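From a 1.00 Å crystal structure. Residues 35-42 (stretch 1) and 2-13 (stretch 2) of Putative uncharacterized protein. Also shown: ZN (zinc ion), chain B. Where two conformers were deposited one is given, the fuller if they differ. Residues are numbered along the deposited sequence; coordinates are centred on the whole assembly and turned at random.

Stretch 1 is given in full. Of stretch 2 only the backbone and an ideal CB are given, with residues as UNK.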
# COMPACT_ATOMS: atom_id res chain seq x y z
N HIS A 35 -0.81 -1.74 8.20
CA HIS A 35 -2.10 -1.07 8.01
C HIS A 35 -2.55 -1.14 6.54
O HIS A 35 -3.72 -1.47 6.28
CB HIS A 35 -2.10 0.36 8.49
CG HIS A 35 -1.98 0.56 9.96
ND1 HIS A 35 -2.68 -0.22 10.86
CD2 HIS A 35 -1.32 1.43 10.70
CE1 HIS A 35 -2.38 0.20 12.09
NE2 HIS A 35 -1.55 1.24 12.06
N ILE A 36 -1.65 -0.88 5.61
CA ILE A 36 -2.08 -0.99 4.19
C ILE A 36 -2.51 -2.39 3.84
O ILE A 36 -3.52 -2.58 3.16
CB ILE A 36 -0.94 -0.48 3.29
CG1 ILE A 36 -0.64 0.98 3.65
CG2 ILE A 36 -1.27 -0.70 1.82
CD1 ILE A 36 0.67 1.51 3.22
N GLU A 37 -1.77 -3.42 4.30
CA GLU A 37 -2.09 -4.80 3.94
C GLU A 37 -3.49 -5.18 4.45
O GLU A 37 -4.11 -6.06 3.89
CB GLU A 37 -1.05 -5.79 4.49
CG GLU A 37 0.28 -5.65 3.79
CD GLU A 37 1.36 -6.64 4.19
OE1 GLU A 37 1.21 -7.36 5.18
OE2 GLU A 37 2.39 -6.65 3.47
N ASN A 38 -3.90 -4.51 5.54
CA ASN A 38 -5.18 -4.78 6.17
C ASN A 38 -6.24 -3.76 5.81
O ASN A 38 -7.34 -3.77 6.41
CB ASN A 38 -4.98 -4.91 7.69
CG ASN A 38 -4.19 -6.20 7.92
OD1 ASN A 38 -2.94 -6.20 8.05
ND2 ASN A 38 -4.78 -7.35 7.84
N ASN A 39 -5.99 -2.89 4.83
CA ASN A 39 -6.95 -1.85 4.42
C ASN A 39 -7.34 -0.94 5.59
O ASN A 39 -8.41 -0.34 5.60
CB ASN A 39 -8.18 -2.41 3.70
CG ASN A 39 -7.96 -2.65 2.20
OD1 ASN A 39 -6.99 -3.27 1.81
ND2 ASN A 39 -8.90 -2.22 1.38
N GLU A 40 -6.43 -0.76 6.54
CA GLU A 40 -6.65 0.07 7.71
C GLU A 40 -6.21 1.50 7.45
O GLU A 40 -5.37 2.09 8.16
CB GLU A 40 -5.91 -0.52 8.92
CG GLU A 40 -6.48 -1.85 9.38
CD GLU A 40 -5.60 -2.64 10.32
OE1 GLU A 40 -4.39 -2.37 10.44
OE2 GLU A 40 -6.14 -3.60 10.94
N PHE A 41 -6.76 2.11 6.41
CA PHE A 41 -6.28 3.43 5.99
C PHE A 41 -6.55 4.52 7.02
O PHE A 41 -5.79 5.49 7.11
CB PHE A 41 -6.89 3.82 4.64
CG PHE A 41 -6.61 2.81 3.55
CD1 PHE A 41 -7.63 2.04 3.04
CD2 PHE A 41 -5.34 2.64 3.09
CE1 PHE A 41 -7.40 1.08 2.08
CE2 PHE A 41 -5.09 1.69 2.12
CZ PHE A 41 -6.12 0.91 1.63
N ASP A 42 -7.63 4.35 7.80
CA ASP A 42 -7.90 5.34 8.84
C ASP A 42 -6.91 5.27 10.01
O ASP A 42 -6.94 6.14 10.87
CB ASP A 42 -9.32 5.21 9.38
CG ASP A 42 -9.71 3.88 9.85
OD1 ASP A 42 -8.91 2.94 9.90
OD2 ASP A 42 -10.90 3.66 10.12
N UNK A 2 -10.38 -9.70 -4.09
CA UNK A 2 -9.40 -9.38 -3.04
C UNK A 2 -9.42 -7.86 -2.82
O UNK A 2 -9.74 -7.10 -3.71
CB UNK A 2 -8.00 -9.86 -3.42
N UNK A 3 -9.04 -7.44 -1.62
CA UNK A 3 -8.78 -6.02 -1.38
C UNK A 3 -7.41 -5.67 -1.90
O UNK A 3 -6.57 -6.50 -2.20
CB UNK A 3 -8.89 -5.68 0.11
N UNK A 4 -7.15 -4.35 -1.99
CA UNK A 4 -5.82 -3.90 -2.43
C UNK A 4 -4.76 -4.39 -1.46
O UNK A 4 -3.69 -4.79 -1.87
CB UNK A 4 -5.77 -2.38 -2.55
N UNK A 5 -5.05 -4.37 -0.16
CA UNK A 5 -4.04 -4.79 0.81
C UNK A 5 -3.74 -6.26 0.68
O UNK A 5 -2.59 -6.72 0.81
CB UNK A 5 -4.50 -4.48 2.24
N UNK A 6 -4.69 -7.10 0.40
CA UNK A 6 -4.53 -8.51 0.16
C UNK A 6 -3.78 -8.75 -1.12
O UNK A 6 -2.94 -9.67 -1.18
CB UNK A 6 -5.89 -9.21 0.12
N UNK A 7 -4.04 -7.95 -2.15
CA UNK A 7 -3.28 -8.10 -3.40
C UNK A 7 -1.81 -7.84 -3.14
O UNK A 7 -0.91 -8.55 -3.60
CB UNK A 7 -3.80 -7.15 -4.48
N UNK A 8 -1.50 -6.74 -2.43
CA UNK A 8 -0.13 -6.38 -2.12
C UNK A 8 0.56 -7.43 -1.26
O UNK A 8 1.66 -7.89 -1.55
CB UNK A 8 -0.09 -5.02 -1.41
N UNK A 9 -0.10 -7.79 -0.17
CA UNK A 9 0.46 -8.80 0.77
C UNK A 9 0.70 -10.11 0.06
O UNK A 9 1.70 -10.77 0.30
CB UNK A 9 -0.48 -9.03 1.96
N UNK A 10 -0.25 -10.55 -0.75
CA UNK A 10 -0.12 -11.79 -1.46
C UNK A 10 1.14 -11.79 -2.30
O UNK A 10 1.92 -12.76 -2.36
CB UNK A 10 -1.35 -12.04 -2.33
N UNK A 11 1.38 -10.71 -3.05
CA UNK A 11 2.56 -10.58 -3.84
C UNK A 11 3.83 -10.58 -3.00
O UNK A 11 4.80 -11.26 -3.35
CB UNK A 11 2.48 -9.30 -4.67
N UNK A 12 3.83 -9.84 -1.90
CA UNK A 12 4.96 -9.83 -1.00
C UNK A 12 5.28 -11.26 -0.54
O UNK A 12 6.44 -11.67 -0.53
CB UNK A 12 4.68 -8.92 0.20
N UNK A 13 4.23 -12.02 -0.20
CA UNK A 13 4.44 -13.37 0.32
C UNK A 13 4.93 -14.27 -0.80
O UNK A 13 5.83 -15.08 -0.52
CB UNK A 13 3.16 -13.93 0.94
ZN ZN B . -1.01 2.24 13.67

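Position 2 has nothing of stretch 1 within 5.5 Å of its ideal CB, so the contact sets no rule; the residue is Lys 2.

Position 3 sits right before the helix, with CA-to-CB pointing toward stretch 1 and its ideal CB 3.5 Å from Asn 39 OD1. A small capping side chain, Ser, Thr, Asp or Asn, would suit. It is Thr 3, whose OG1 accepts a weak hydrogen bond from the backbone N at position 6. Thr 3 OG1 also donates to a water oxygen 2.8 Å away that in turn donates to Glu 37 O and Asn 39 OD1, tying the cap to the helix end and the loop that follows.

At position 4 the CB points sideways, 5.3 Å from Phe 41 CZ, which favours a modest apolar group such as Val, Ile or Leu. Val 4 brings CG1 to 3.9 Å from Phe 41 CZ, at the ring edge.

At position 5 the CA lies 3.7 Å from the CA of Glu 37, and an ideal CB would stand 2.3 Å from both Ile 36 O and Glu 37 O, and 2.8 Å from Asn 39 OD1. Any side chain would clash, so glycine alone fits. Gly 5 lets the backbones touch: its CA makes CA-H...O contacts of 3.3 Å to Ile 36 O and to Glu 37 O, and its N donates to Asn 39 OD1 at 3.0 Å, using an amide in the first turn of the helix.

Position 6 points away, so many polar residues would serve. Glu 6 turns back within its own stretch, OE1 accepting from Thr 3 N at 3.0 Å. Position 7 is out of reach and holds Ala 7.

Position 8 points toward stretch 1, where Ile 36 CG2 and, 5.3 Å from the ideal CB, Glu 37 CG offer an apolar surface for a medium-sized apolar chain, Leu, Ile or Met. Leu 8 puts CD1 3.9 Å from Ile 36 CG2.

Position 9 points toward the Glu 37 carboxylate, its ideal CB 3.7 Å from Glu 37 CD; a long basic or polar chain would suit. Lys 9, extended throughout, runs CD past Glu 37 OE1 at 3.4 Å. Its NZ stops 4.3 Å from Glu 37 OE1, beyond a salt bridge, and a water links the two.

Positions 10 and 11 are out of reach, so the contact sets no rule; they hold Gly 10 and Arg 11.

At position 12 CA-to-CB again points toward stretch 1, the ideal CB 4.6 Å from Glu 37 OE2, which calls for Arg or Lys. Arg 12 answers with a two-pronged salt bridge: NE donates to Glu 37 OE2 at 2.7 Å and NH1 to Glu 37 OE1 at 3.0 Å.

Position 13 is out of reach too and holds Glu 13.

Stretch 2 (2-13) KTVGEALKGRRE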
# COMPACT_ATOMS: atom_id res chain seq x y z
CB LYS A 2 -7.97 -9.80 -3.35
CG LYS A 2 -7.38 -9.22 -4.60
CD LYS A 2 -6.37 -10.06 -5.38
CE LYS A 2 -6.28 -9.39 -6.76
NZ LYS A 2 -5.57 -10.17 -7.81
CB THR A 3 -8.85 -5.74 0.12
OG1 THR A 3 -7.93 -6.55 0.74
CG2 THR A 3 -10.16 -6.05 0.76
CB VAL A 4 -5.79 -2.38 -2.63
CG1 VAL A 4 -5.94 -1.58 -1.31
CG2 VAL A 4 -4.51 -2.00 -3.33
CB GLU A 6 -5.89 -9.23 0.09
CG GLU A 6 -6.61 -9.30 1.41
CD GLU A 6 -8.08 -9.66 1.35
OE1 GLU A 6 -8.73 -9.69 0.29
OE2 GLU A 6 -8.60 -9.92 2.44
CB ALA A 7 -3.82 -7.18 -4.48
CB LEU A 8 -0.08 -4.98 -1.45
CG LEU A 8 -0.45 -3.82 -2.36
CD1 LEU A 8 -0.67 -2.59 -1.51
CD2 LEU A 8 0.63 -3.57 -3.42
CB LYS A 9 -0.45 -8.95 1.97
CG LYS A 9 0.09 -9.88 3.06
CD LYS A 9 -0.82 -9.97 4.25
CE LYS A 9 -0.24 -10.80 5.38
NZ LYS A 9 -1.14 -10.73 6.55
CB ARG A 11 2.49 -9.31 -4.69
CG ARG A 11 3.73 -9.02 -5.51
CD ARG A 11 4.04 -10.08 -6.54
NE ARG A 11 5.25 -9.65 -7.29
CZ ARG A 11 5.85 -10.32 -8.27
NH1 ARG A 11 5.35 -11.51 -8.61
NH2 ARG A 11 6.93 -9.82 -8.85
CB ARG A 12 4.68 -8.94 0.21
CG ARG A 12 5.86 -8.92 1.20
CD ARG A 12 5.55 -8.08 2.41
NE ARG A 12 4.50 -8.40 3.29
CZ ARG A 12 4.45 -9.40 4.19
NH1 ARG A 12 3.39 -9.48 5.00
NH2 ARG A 12 5.44 -10.26 4.26
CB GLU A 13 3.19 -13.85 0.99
CG GLU A 13 2.81 -13.15 2.28
CD GLU A 13 1.57 -13.74 2.91
OE1 GLU A 13 0.48 -13.54 2.33
OE2 GLU A 13 1.71 -14.34 3.97
O HOH W 1 -6.94 -5.78 3.25
O HOH W 2 -0.35 -7.86 7.32
O HOH W 3 -1.75 4.09 13.61
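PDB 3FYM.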